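Local coordinates for putative NADH dehydrogenase/NAD(P)H nitroreductase (Parabacteroides distasonis, PDB 3M5K), which binds flavin mononucleotide and probably acts as an oxidoreductase of the FMN-dependent nitroreductase family, at residues E66-A71 and E129-E134; A71-E76 and V117-Y122; P49-I54 and T87-N92. All blocks are in the same frame, centred on the assembly; numbering follows the deposited sequence. Where two conformers were deposited one is given.

Contact 1. Residues E66-A71 and E129-E134. With FMN (flavin mononucleotide), chain C.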
loop_
_atom_site.group_PDB
_atom_site.type_symbol
_atom_site.label_atom_id
_atom_site.label_comp_id
_atom_site.label_asym_id
_atom_site.label_seq_id
_atom_site.Cartn_x
_atom_site.Cartn_y
_atom_site.Cartn_z
ATOM N N GLU A 66 -13.433 -3.550 22.463
ATOM C CA GLU A 66 -14.827 -3.758 22.847
ATOM C C GLU A 66 -15.828 -2.969 21.974
ATOM O O GLU A 66 -17.051 -3.208 22.028
ATOM C CB GLU A 66 -14.973 -3.436 24.336
ATOM C CG GLU A 66 -14.213 -4.451 25.199
ATOM C CD GLU A 66 -14.017 -4.059 26.667
ATOM O OE1 GLU A 66 -13.554 -2.930 26.977
ATOM O OE2 GLU A 66 -14.295 -4.920 27.512
ATOM N N GLY A 67 -15.306 -2.033 21.175
ATOM C CA GLY A 67 -16.107 -1.287 20.206
ATOM C C GLY A 67 -15.875 -1.591 18.743
ATOM O O GLY A 67 -16.525 -0.993 17.902
ATOM N N LEU A 68 -14.946 -2.489 18.433
ATOM C CA LEU A 68 -14.612 -2.863 17.066
ATOM C C LEU A 68 -14.815 -4.385 16.869
ATOM O O LEU A 68 -13.919 -5.202 17.177
ATOM C CB LEU A 68 -13.177 -2.454 16.736
ATOM C CG LEU A 68 -12.870 -0.935 16.754
ATOM C CD1 LEU A 68 -11.379 -0.679 16.761
ATOM C CD2 LEU A 68 -13.533 -0.166 15.591
ATOM N N PRO A 69 -15.998 -4.774 16.372
ATOM C CA PRO A 69 -16.266 -6.150 15.954
ATOM C C PRO A 69 -15.158 -6.910 15.217
ATOM O O PRO A 69 -14.980 -8.092 15.478
ATOM C CB PRO A 69 -17.486 -5.994 15.051
ATOM C CG PRO A 69 -18.286 -4.922 15.759
ATOM C CD PRO A 69 -17.218 -3.943 16.248
ATOM N N PHE A 70 -14.394 -6.305 14.332
ATOM C CA PHE A 70 -13.354 -7.147 13.702
ATOM C C PHE A 70 -11.943 -6.892 14.188
ATOM O O PHE A 70 -10.952 -7.256 13.528
ATOM C CB PHE A 70 -13.511 -7.054 12.194
ATOM C CG PHE A 70 -14.880 -7.441 11.760
ATOM C CD1 PHE A 70 -15.273 -8.772 11.822
ATOM C CD2 PHE A 70 -15.815 -6.480 11.416
ATOM C CE1 PHE A 70 -16.559 -9.153 11.482
ATOM C CE2 PHE A 70 -17.106 -6.857 11.061
ATOM C CZ PHE A 70 -17.473 -8.203 11.100
ATOM N N ALA A 71 -11.843 -6.298 15.376
ATOM C CA ALA A 71 -10.556 -5.973 15.959
ATOM C C ALA A 71 -10.515 -6.393 17.429
ATOM O O ALA A 71 -9.883 -5.753 18.268
ATOM C CB ALA A 71 -10.237 -4.465 15.773
ATOM N N GLU A 129 -15.668 6.720 14.750
ATOM C CA GLU A 129 -16.084 7.369 16.008
ATOM C C GLU A 129 -15.294 6.916 17.224
ATOM O O GLU A 129 -14.764 7.745 17.963
ATOM C CB GLU A 129 -17.574 7.170 16.248
ATOM C CG GLU A 129 -18.158 7.989 17.377
ATOM C CD GLU A 129 -17.809 7.500 18.753
ATOM O OE1 GLU A 129 -17.783 6.274 18.990
ATOM O OE2 GLU A 129 -17.581 8.376 19.612
ATOM N N ILE A 130 -15.127 5.607 17.398
ATOM C CA ILE A 130 -14.507 5.107 18.608
ATOM C C ILE A 130 -13.012 5.332 18.615
ATOM O O ILE A 130 -12.434 5.673 19.643
ATOM C CB ILE A 130 -14.920 3.629 18.897
ATOM C CG1 ILE A 130 -14.458 3.218 20.310
ATOM C CG2 ILE A 130 -14.415 2.621 17.795
ATOM C CD1 ILE A 130 -15.045 1.906 20.745
ATOM N N VAL A 131 -12.380 5.199 17.451
ATOM C CA VAL A 131 -10.956 5.429 17.361
ATOM C C VAL A 131 -10.630 6.890 17.557
ATOM O O VAL A 131 -9.699 7.205 18.310
ATOM C CB VAL A 131 -10.352 4.850 16.053
ATOM C CG1 VAL A 131 -8.868 5.280 15.900
ATOM C CG2 VAL A 131 -10.547 3.281 16.014
ATOM N N ARG A 132 -11.397 7.779 16.930
ATOM C CA ARG A 132 -11.216 9.203 17.120
ATOM C C ARG A 132 -11.397 9.605 18.587
ATOM O O ARG A 132 -10.639 10.410 19.108
ATOM C CB ARG A 132 -12.161 10.006 16.218
ATOM C CG ARG A 132 -12.174 11.493 16.495
ATOM C CD ARG A 132 -13.076 12.312 15.584
ATOM N NE ARG A 132 -12.949 11.931 14.178
ATOM C CZ ARG A 132 -11.899 12.224 13.413
ATOM N NH1 ARG A 132 -10.871 12.912 13.891
ATOM N NH2 ARG A 132 -11.900 11.864 12.156
ATOM N N LYS A 133 -12.440 9.069 19.213
ATOM C CA LYS A 133 -12.738 9.337 20.613
ATOM C C LYS A 133 -11.606 8.892 21.529
ATOM O O LYS A 133 -11.065 9.687 22.279
ATOM C CB LYS A 133 -14.045 8.635 21.017
ATOM C CG LYS A 133 -14.393 8.766 22.516
ATOM C CD LYS A 133 -14.545 10.227 22.902
ATOM N N GLU A 134 -11.246 7.619 21.456
ATOM C CA GLU A 134 -10.258 7.048 22.378
ATOM C C GLU A 134 -8.858 7.660 22.206
ATOM O O GLU A 134 -8.063 7.673 23.137
ATOM C CB GLU A 134 -10.162 5.537 22.221
ATOM C CG GLU A 134 -11.390 4.757 22.708
ATOM C CD GLU A 134 -11.733 5.094 24.148
ATOM O OE1 GLU A 134 -10.808 4.898 24.983
ATOM O OE2 GLU A 134 -12.870 5.620 24.363
HETATM N N1 FMN C . -8.736 -8.164 9.220
HETATM C C2 FMN C . -9.436 -8.162 10.419
HETATM O O2 FMN C . -9.296 -9.069 11.248
HETATM N N3 FMN C . -10.300 -7.130 10.708
HETATM C C4 FMN C . -10.547 -6.091 9.837
HETATM O O4 FMN C . -11.325 -5.218 10.186
HETATM C C4A FMN C . -9.864 -6.078 8.608
HETATM N N5 FMN C . -10.092 -5.069 7.666
HETATM C C5A FMN C . -9.244 -4.991 6.566
HETATM C C6 FMN C . -9.340 -3.873 5.740
HETATM C C7 FMN C . -8.491 -3.693 4.645
HETATM C C7M FMN C . -8.715 -2.396 3.852
HETATM C C8 FMN C . -7.482 -4.680 4.362
HETATM C C8M FMN C . -6.493 -4.597 3.213
HETATM C C9 FMN C . -7.398 -5.794 5.178
HETATM C C9A FMN C . -8.276 -5.981 6.303
HETATM N N10 FMN C . -8.225 -7.131 7.140
HETATM C C10 FMN C . -8.951 -7.132 8.322
HETATM C "C1'" FMN C . -7.297 -8.294 6.897
HETATM C "C2'" FMN C . -7.893 -9.189 5.799
HETATM O "O2'" FMN C . -8.893 -10.046 6.335
HETATM C "C3'" FMN C . -6.793 -10.027 5.124
HETATM O "O3'" FMN C . -5.818 -9.200 4.507
HETATM C "C4'" FMN C . -7.350 -11.054 4.143
HETATM O "O4'" FMN C . -8.161 -12.034 4.812
HETATM C "C5'" FMN C . -6.208 -11.725 3.381
HETATM O "O5'" FMN C . -5.372 -12.453 4.264
HETATM P P FMN C . -3.792 -12.172 4.427
HETATM O O1P FMN C . -3.158 -12.395 3.060
HETATM O O2P FMN C . -3.539 -10.765 4.976
HETATM O O3P FMN C . -3.294 -13.156 5.447
#

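Contact 2. Residues A71-E76 and V117-Y122. With FMN (flavin mononucleotide), chain C.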
loop_
_atom_site.group_PDB
_atom_site.type_symbol
_atom_site.label_atom_id
_atom_site.label_comp_id
_atom_site.label_asym_id
_atom_site.label_seq_id
_atom_site.Cartn_x
_atom_site.Cartn_y
_atom_site.Cartn_z
ATOM N N ALA A 71 -11.843 -6.298 15.376
ATOM C CA ALA A 71 -10.556 -5.973 15.959
ATOM C C ALA A 71 -10.515 -6.393 17.429
ATOM O O ALA A 71 -9.883 -5.753 18.268
ATOM C CB ALA A 71 -10.237 -4.465 15.773
ATOM N N ARG A 72 -11.137 -7.529 17.739
ATOM C CA ARG A 72 -11.212 -7.966 19.143
ATOM C C ARG A 72 -9.843 -8.377 19.697
ATOM O O ARG A 72 -9.639 -8.377 20.921
ATOM C CB ARG A 72 -12.216 -9.129 19.327
ATOM C CG ARG A 72 -13.618 -8.881 18.856
ATOM C CD ARG A 72 -14.337 -7.800 19.613
ATOM N NE ARG A 72 -15.764 -7.858 19.296
ATOM C CZ ARG A 72 -16.625 -6.840 19.380
ATOM N NH1 ARG A 72 -16.237 -5.632 19.754
ATOM N NH2 ARG A 72 -17.901 -7.033 19.052
HETATM N N MSE A 73 -8.919 -8.706 18.793
HETATM C CA MSE A 73 -7.543 -9.089 19.145
HETATM C C MSE A 73 -6.737 -7.977 19.825
HETATM O O MSE A 73 -5.695 -8.245 20.440
HETATM C CB MSE A 73 -6.795 -9.634 17.913
HETATM C CG MSE A 73 -6.153 -8.593 16.986
HETATM SE SE MSE A 73 -7.499 -7.593 16.033
HETATM C CE MSE A 73 -7.957 -8.961 14.724
ATOM N N LEU A 74 -7.223 -6.740 19.744
ATOM C CA LEU A 74 -6.607 -5.616 20.464
ATOM C C LEU A 74 -6.511 -5.900 21.981
ATOM O O LEU A 74 -5.635 -5.383 22.659
ATOM C CB LEU A 74 -7.365 -4.306 20.228
ATOM C CG LEU A 74 -7.116 -3.680 18.854
ATOM C CD1 LEU A 74 -8.122 -2.553 18.577
ATOM C CD2 LEU A 74 -5.672 -3.189 18.748
ATOM N N LYS A 75 -7.433 -6.715 22.492
ATOM C CA LYS A 75 -7.407 -7.115 23.915
ATOM C C LYS A 75 -6.229 -8.018 24.237
ATOM O O LYS A 75 -5.828 -8.116 25.404
ATOM C CB LYS A 75 -8.708 -7.824 24.292
ATOM C CG LYS A 75 -9.344 -7.217 25.500
ATOM C CD LYS A 75 -10.768 -7.675 25.708
ATOM C CE LYS A 75 -11.627 -6.530 26.248
ATOM N NZ LYS A 75 -13.008 -7.026 26.487
ATOM N N GLU A 76 -5.680 -8.662 23.203
ATOM C CA GLU A 76 -4.634 -9.661 23.333
ATOM C C GLU A 76 -3.262 -9.220 22.818
ATOM O O GLU A 76 -2.409 -10.057 22.553
ATOM C CB GLU A 76 -5.051 -10.948 22.603
ATOM C CG GLU A 76 -6.472 -11.427 22.936
ATOM C CD GLU A 76 -6.701 -11.644 24.436
ATOM O OE1 GLU A 76 -5.717 -11.909 25.179
ATOM O OE2 GLU A 76 -7.878 -11.547 24.879
ATOM N N VAL A 117 -1.761 -7.301 11.592
ATOM C CA VAL A 117 -2.969 -7.373 10.794
ATOM C C VAL A 117 -3.537 -5.982 10.624
ATOM O O VAL A 117 -3.595 -5.192 11.571
ATOM C CB VAL A 117 -4.066 -8.308 11.399
ATOM C CG1 VAL A 117 -4.457 -7.853 12.841
ATOM C CG2 VAL A 117 -5.302 -8.410 10.426
ATOM N N TRP A 118 -3.908 -5.673 9.388
ATOM C CA TRP A 118 -4.593 -4.425 9.053
ATOM C C TRP A 118 -6.079 -4.584 9.416
ATOM O O TRP A 118 -6.765 -5.421 8.829
ATOM C CB TRP A 118 -4.414 -4.187 7.562
ATOM C CG TRP A 118 -5.098 -3.004 6.944
ATOM C CD1 TRP A 118 -6.325 -2.450 7.268
ATOM C CD2 TRP A 118 -4.629 -2.296 5.797
ATOM N NE1 TRP A 118 -6.604 -1.419 6.413
ATOM C CE2 TRP A 118 -5.578 -1.305 5.499
ATOM C CE3 TRP A 118 -3.478 -2.412 4.994
ATOM C CZ2 TRP A 118 -5.415 -0.411 4.419
ATOM C CZ3 TRP A 118 -3.325 -1.522 3.907
ATOM C CH2 TRP A 118 -4.292 -0.554 3.644
ATOM N N THR A 119 -6.556 -3.816 10.390
ATOM C CA THR A 119 -7.992 -3.800 10.724
ATOM C C THR A 119 -8.561 -2.453 10.325
ATOM O O THR A 119 -8.019 -1.404 10.681
ATOM C CB THR A 119 -8.320 -4.178 12.200
ATOM O OG1 THR A 119 -8.006 -3.108 13.103
ATOM C CG2 THR A 119 -7.543 -5.488 12.599
ATOM N N ALA A 120 -9.658 -2.490 9.591
ATOM C CA ALA A 120 -10.196 -1.275 8.986
ATOM C C ALA A 120 -10.810 -0.338 10.011
ATOM O O ALA A 120 -11.439 -0.793 10.968
ATOM C CB ALA A 120 -11.243 -1.618 7.916
ATOM N N VAL A 121 -10.644 0.969 9.796
ATOM C CA VAL A 121 -11.409 1.979 10.516
ATOM C C VAL A 121 -12.250 2.757 9.489
ATOM O O VAL A 121 -13.419 2.438 9.246
ATOM C CB VAL A 121 -10.492 2.840 11.428
ATOM C CG1 VAL A 121 -11.290 3.898 12.152
ATOM C CG2 VAL A 121 -9.729 1.940 12.418
ATOM N N TYR A 122 -11.625 3.702 8.791
ATOM C CA TYR A 122 -12.168 4.248 7.573
ATOM C C TYR A 122 -12.471 3.089 6.595
ATOM O O TYR A 122 -11.681 2.124 6.517
ATOM C CB TYR A 122 -11.135 5.227 6.941
ATOM C CG TYR A 122 -11.517 5.776 5.577
ATOM C CD1 TYR A 122 -12.156 7.007 5.456
ATOM C CD2 TYR A 122 -11.177 5.096 4.405
ATOM C CE1 TYR A 122 -12.473 7.544 4.199
ATOM C CE2 TYR A 122 -11.477 5.609 3.181
ATOM C CZ TYR A 122 -12.130 6.828 3.068
ATOM O OH TYR A 122 -12.444 7.318 1.816
HETATM N N1 FMN C . -8.736 -8.164 9.220
HETATM C C2 FMN C . -9.436 -8.162 10.419
HETATM O O2 FMN C . -9.296 -9.069 11.248
HETATM N N3 FMN C . -10.300 -7.130 10.708
HETATM C C4 FMN C . -10.547 -6.091 9.837
HETATM O O4 FMN C . -11.325 -5.218 10.186
HETATM C C4A FMN C . -9.864 -6.078 8.608
HETATM N N5 FMN C . -10.092 -5.069 7.666
HETATM C C5A FMN C . -9.244 -4.991 6.566
HETATM C C6 FMN C . -9.340 -3.873 5.740
HETATM C C7 FMN C . -8.491 -3.693 4.645
HETATM C C7M FMN C . -8.715 -2.396 3.852
HETATM C C8 FMN C . -7.482 -4.680 4.362
HETATM C C8M FMN C . -6.493 -4.597 3.213
HETATM C C9 FMN C . -7.398 -5.794 5.178
HETATM C C9A FMN C . -8.276 -5.981 6.303
HETATM N N10 FMN C . -8.225 -7.131 7.140
HETATM C C10 FMN C . -8.951 -7.132 8.322
HETATM C "C1'" FMN C . -7.297 -8.294 6.897
HETATM C "C2'" FMN C . -7.893 -9.189 5.799
HETATM O "O2'" FMN C . -8.893 -10.046 6.335
HETATM C "C3'" FMN C . -6.793 -10.027 5.124
HETATM O "O3'" FMN C . -5.818 -9.200 4.507
HETATM C "C4'" FMN C . -7.350 -11.054 4.143
HETATM O "O4'" FMN C . -8.161 -12.034 4.812
HETATM C "C5'" FMN C . -6.208 -11.725 3.381
HETATM O "O5'" FMN C . -5.372 -12.453 4.264
HETATM P P FMN C . -3.792 -12.172 4.427
HETATM O O1P FMN C . -3.158 -12.395 3.060
HETATM O O2P FMN C . -3.539 -10.765 4.976
HETATM O O3P FMN C . -3.294 -13.156 5.447
#

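Contact 3. Residues P49-I54 and T87-N92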
loop_
_atom_site.group_PDB
_atom_site.type_symbol
_atom_site.label_atom_id
_atom_site.label_comp_id
_atom_site.label_asym_id
_atom_site.label_seq_id
_atom_site.Cartn_x
_atom_site.Cartn_y
_atom_site.Cartn_z
ATOM N N PRO A 49 1.144 12.948 4.064
ATOM C CA PRO A 49 0.025 13.305 4.949
ATOM C C PRO A 49 -0.286 12.307 6.071
ATOM O O PRO A 49 -1.353 12.368 6.663
ATOM C CB PRO A 49 -1.140 13.405 3.975
ATOM C CG PRO A 49 -0.837 12.288 2.990
ATOM C CD PRO A 49 0.670 12.312 2.811
ATOM N N TRP A 50 0.633 11.404 6.352
ATOM C CA TRP A 50 0.430 10.371 7.333
ATOM C C TRP A 50 0.804 10.816 8.767
ATOM O O TRP A 50 1.645 11.687 8.973
ATOM C CB TRP A 50 1.211 9.124 6.951
ATOM C CG TRP A 50 2.612 9.420 6.417
ATOM C CD1 TRP A 50 3.648 9.987 7.084
ATOM C CD2 TRP A 50 3.061 9.218 5.072
ATOM N NE1 TRP A 50 4.740 10.117 6.248
ATOM C CE2 TRP A 50 4.390 9.647 5.005
ATOM C CE3 TRP A 50 2.461 8.689 3.921
ATOM C CZ2 TRP A 50 5.142 9.545 3.840
ATOM C CZ3 TRP A 50 3.216 8.599 2.763
ATOM C CH2 TRP A 50 4.537 9.012 2.746
ATOM N N GLU A 51 0.157 10.176 9.727
ATOM C CA GLU A 51 0.409 10.351 11.176
ATOM C C GLU A 51 0.259 8.961 11.777
ATOM O O GLU A 51 -0.689 8.245 11.446
ATOM C CB GLU A 51 -0.606 11.299 11.817
ATOM C CG GLU A 51 -0.637 12.711 11.247
ATOM C CD GLU A 51 0.546 13.574 11.666
ATOM O OE1 GLU A 51 1.268 13.202 12.621
ATOM O OE2 GLU A 51 0.752 14.620 11.016
ATOM N N PHE A 52 1.187 8.580 12.656
ATOM C CA PHE A 52 1.219 7.281 13.263
ATOM C C PHE A 52 0.999 7.381 14.775
ATOM O O PHE A 52 1.733 8.107 15.476
ATOM C CB PHE A 52 2.579 6.632 13.018
ATOM C CG PHE A 52 2.859 6.396 11.553
ATOM C CD1 PHE A 52 3.398 7.415 10.778
ATOM C CD2 PHE A 52 2.534 5.189 10.958
ATOM C CE1 PHE A 52 3.637 7.228 9.410
ATOM C CE2 PHE A 52 2.768 4.979 9.537
ATOM C CZ PHE A 52 3.328 5.995 8.800
ATOM N N ILE A 53 -0.001 6.660 15.280
ATOM C CA ILE A 53 -0.238 6.625 16.730
ATOM C C ILE A 53 0.201 5.255 17.280
ATOM O O ILE A 53 -0.346 4.207 16.902
ATOM C CB ILE A 53 -1.725 6.878 17.112
ATOM C CG1 ILE A 53 -2.439 7.875 16.176
ATOM C CG2 ILE A 53 -1.854 7.242 18.654
ATOM C CD1 ILE A 53 -1.917 9.298 16.111
ATOM N N ILE A 54 1.194 5.266 18.169
ATOM C CA ILE A 54 1.640 4.055 18.843
ATOM C C ILE A 54 0.791 3.950 20.148
ATOM O O ILE A 54 0.849 4.831 21.010
ATOM C CB ILE A 54 3.148 4.096 19.213
ATOM C CG1 ILE A 54 4.055 4.323 17.978
ATOM C CG2 ILE A 54 3.524 2.817 19.978
ATOM C CD1 ILE A 54 5.481 4.754 18.308
ATOM N N THR A 87 -6.321 15.178 6.342
ATOM C CA THR A 87 -7.226 15.462 5.216
ATOM C C THR A 87 -7.098 16.914 4.750
ATOM O O THR A 87 -7.578 17.251 3.672
ATOM C CB THR A 87 -8.692 15.163 5.576
ATOM O OG1 THR A 87 -9.064 16.000 6.674
ATOM C CG2 THR A 87 -8.858 13.670 5.978
ATOM N N ILE A 88 -6.462 17.768 5.541
ATOM C CA ILE A 88 -6.080 19.101 5.059
ATOM C C ILE A 88 -4.846 19.035 4.116
ATOM O O ILE A 88 -4.823 19.717 3.105
ATOM C CB ILE A 88 -5.797 20.055 6.221
ATOM C CG1 ILE A 88 -7.079 20.375 6.960
ATOM C CG2 ILE A 88 -5.165 21.377 5.768
ATOM C CD1 ILE A 88 -6.801 21.128 8.324
ATOM N N LYS A 89 -3.852 18.225 4.453
ATOM C CA LYS A 89 -2.621 18.104 3.661
ATOM C C LYS A 89 -2.904 17.438 2.327
ATOM O O LYS A 89 -2.324 17.808 1.320
ATOM C CB LYS A 89 -1.557 17.335 4.419
ATOM C CG LYS A 89 -0.913 18.111 5.602
ATOM C CD LYS A 89 0.179 17.319 6.229
ATOM C CE LYS A 89 0.878 18.046 7.383
ATOM N NZ LYS A 89 2.001 17.189 7.918
ATOM N N SER A 90 -3.793 16.454 2.302
ATOM C CA SER A 90 -4.088 15.739 1.042
ATOM C C SER A 90 -5.501 15.199 1.004
ATOM O O SER A 90 -5.726 14.018 1.245
ATOM C CB SER A 90 -3.047 14.637 0.867
ATOM O OG SER A 90 -3.185 13.962 -0.366
ATOM N N SER A 91 -6.474 16.055 0.687
ATOM C CA SER A 91 -7.859 15.623 0.802
ATOM C C SER A 91 -8.230 14.563 -0.238
ATOM O O SER A 91 -9.098 13.747 0.024
ATOM C CB SER A 91 -8.834 16.792 0.740
ATOM O OG SER A 91 -8.821 17.326 -0.531
ATOM N N ASN A 92 -7.525 14.533 -1.370
ATOM C CA ASN A 92 -7.790 13.551 -2.435
ATOM C C ASN A 92 -6.805 12.376 -2.570
ATOM O O ASN A 92 -6.925 11.572 -3.506
ATOM C CB ASN A 92 -7.901 14.277 -3.775
ATOM C CG ASN A 92 -9.094 15.195 -3.833
ATOM O OD1 ASN A 92 -10.227 14.789 -3.536
ATOM N ND2 ASN A 92 -8.851 16.439 -4.208
HETATM O O HOH W 1 1.081 14.599 8.218
#

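Contact 1. Residues E66-A71 and E129-E134
G67 lies closest to the helix of E129-E134, its CA 6.8 Å from that of I130, and with no side chain in between the I130 side chain can lie directly against the backbone: CD1 comes to 3.4 Å from G67 CA. I130 gets there with CG1 anti to its backbone N (chi1 -170°) and an extended second torsion, which carries the terminal methyl straight out from the helix. L68, the next residue, is buried and works with both ends of its fork. CD2 packs on I130 CG2 at 3.7 Å, the two side chains crossing obliquely, while CD1 meets V131 CG2 at 4.1 Å, the two side chains at about a right angle. One leucine thus bridges two successive residues of the helix, through apolar contact alone. From L68 to A71 the chain makes a type I turn, closed by A71 N donating to L68 O. This turn carries F70 away from the helix and to the flavin, where the backbone O of F70 accepts the N3 hydrogen at 2.9 Å with an angle of 157°, a bond that reads the pyrimidine edge of the ring system. F70 CB also lies 3.5 Å from FMN O4, and P69 CB rests over one face of the phenyl ring, towards its rim. R127, another FMN-binding residue, touches both L68 and F70 from the start of helix 125-135. The contact therefore joins the last part of helix 58-67 and the turn after it to helix 125-135, whose V131 also packs on M64 of the first helix and on P143 and V146 of strand 141-150.

Contact 2. Residues A71-E76 and V117-Y122
M73, a selenomethionine in this crystal, and T119 point at each other tip to tip in the conformer described here, one of two deposited for M73, with SE 4.0 Å from T119 CG2. In this conformer the M73 chain leaves with CG between the backbone N and the carbonyl carbon (chi1 84°) and then bends at both following torsions, which brings CE against both V117 CG1, at 4.1 Å, and O2 of the flavin, at 3.7 Å. Beside this pair, A71 CB packs against T119 OG1, a hydroxyl that is hydrogen-bonded to V146 O of the adjoining strand. In the nitroreductase fold, an FMN-binding alpha/beta fold built round an antiparallel sheet, V117-Y122 includes the end of strand 115-120, outermost in this chain, and the residues that follow, and here the flavin lies along it. V117 and T119, two residues apart, both point their CB toward the short 3-10 segment that includes M73, whereas A120, next along, points its CB away and sets it 3.6 Å from FMN N5. V117 CG2 and T119 CG2 touch the pyrimidine part of the flavin. W118 lies beneath the dimethylbenzene end, with FMN C8M 3.9 Å above the centre of its ring, and P42 of the second subunit packs on the same indole. A120 N donates to FMN O4 over 3.3 Å at an angle of 153°.

Contact 3. Residues P49-I54 and T87-N92
P49 and S90 meet where strand 50-55, outermost of the antiparallel sheet within this chain, begins, beside the loop that leads from strand 79-86 into helix 94-111. The apolar part of the contact centres on the proline ring. Its CB lies 3.8 Å from S90 CB and 4.0 Å from K89 CB, and CG leans on the same serine carbon at 3.9 Å, so that CB touches two consecutive loop residues and CG the second of them. Backbone bonding of P49 to D86 ties the strand's start to its neighbour, and D86 OD1 in turn accepts from the backbone N of both I88 and K89. The charged part is looser. K89, extended beyond CG with every later torsion near 180°, reaches past P49 and brings NZ to 4.2 Å from E51 OE2, too far for a salt bridge, though the opposite charges probably still attract. The other carboxylate oxygen, OE1, is hydrogen-bonded to H168 NE2 of the second subunit, whose own strand extends the sheet in parallel along F52, I53 and I54. A water beside the pair bridges it: K89 NZ donates to it at 2.8 Å, and E51 OE2, 2.8 Å from that water, and W50 O, at 3.1 Å, lie within its hydrogen-bonding reach.

Along the chain the first segments come in the order 49-54, 66-71 and 71-76, followed by 87-92, 117-122 and 129-134, so contact 2 falls within the span bridged by contact 1, while contact 3 alternates with both. Contacts 1 and 2 have centres 9 Å apart, share A71 and are tied by the E66-K75 salt bridge; together they take hold of one FMN. Contact 3 lies further off, its centre about 19 Å from that of contact 1 and 20 Å from that of contact 2. Contacts 2 and 3 involve the two outermost strands within this chain of the same sheet, 115-120 and 50-55, and both reach the second subunit, which also contributes to the FMN site.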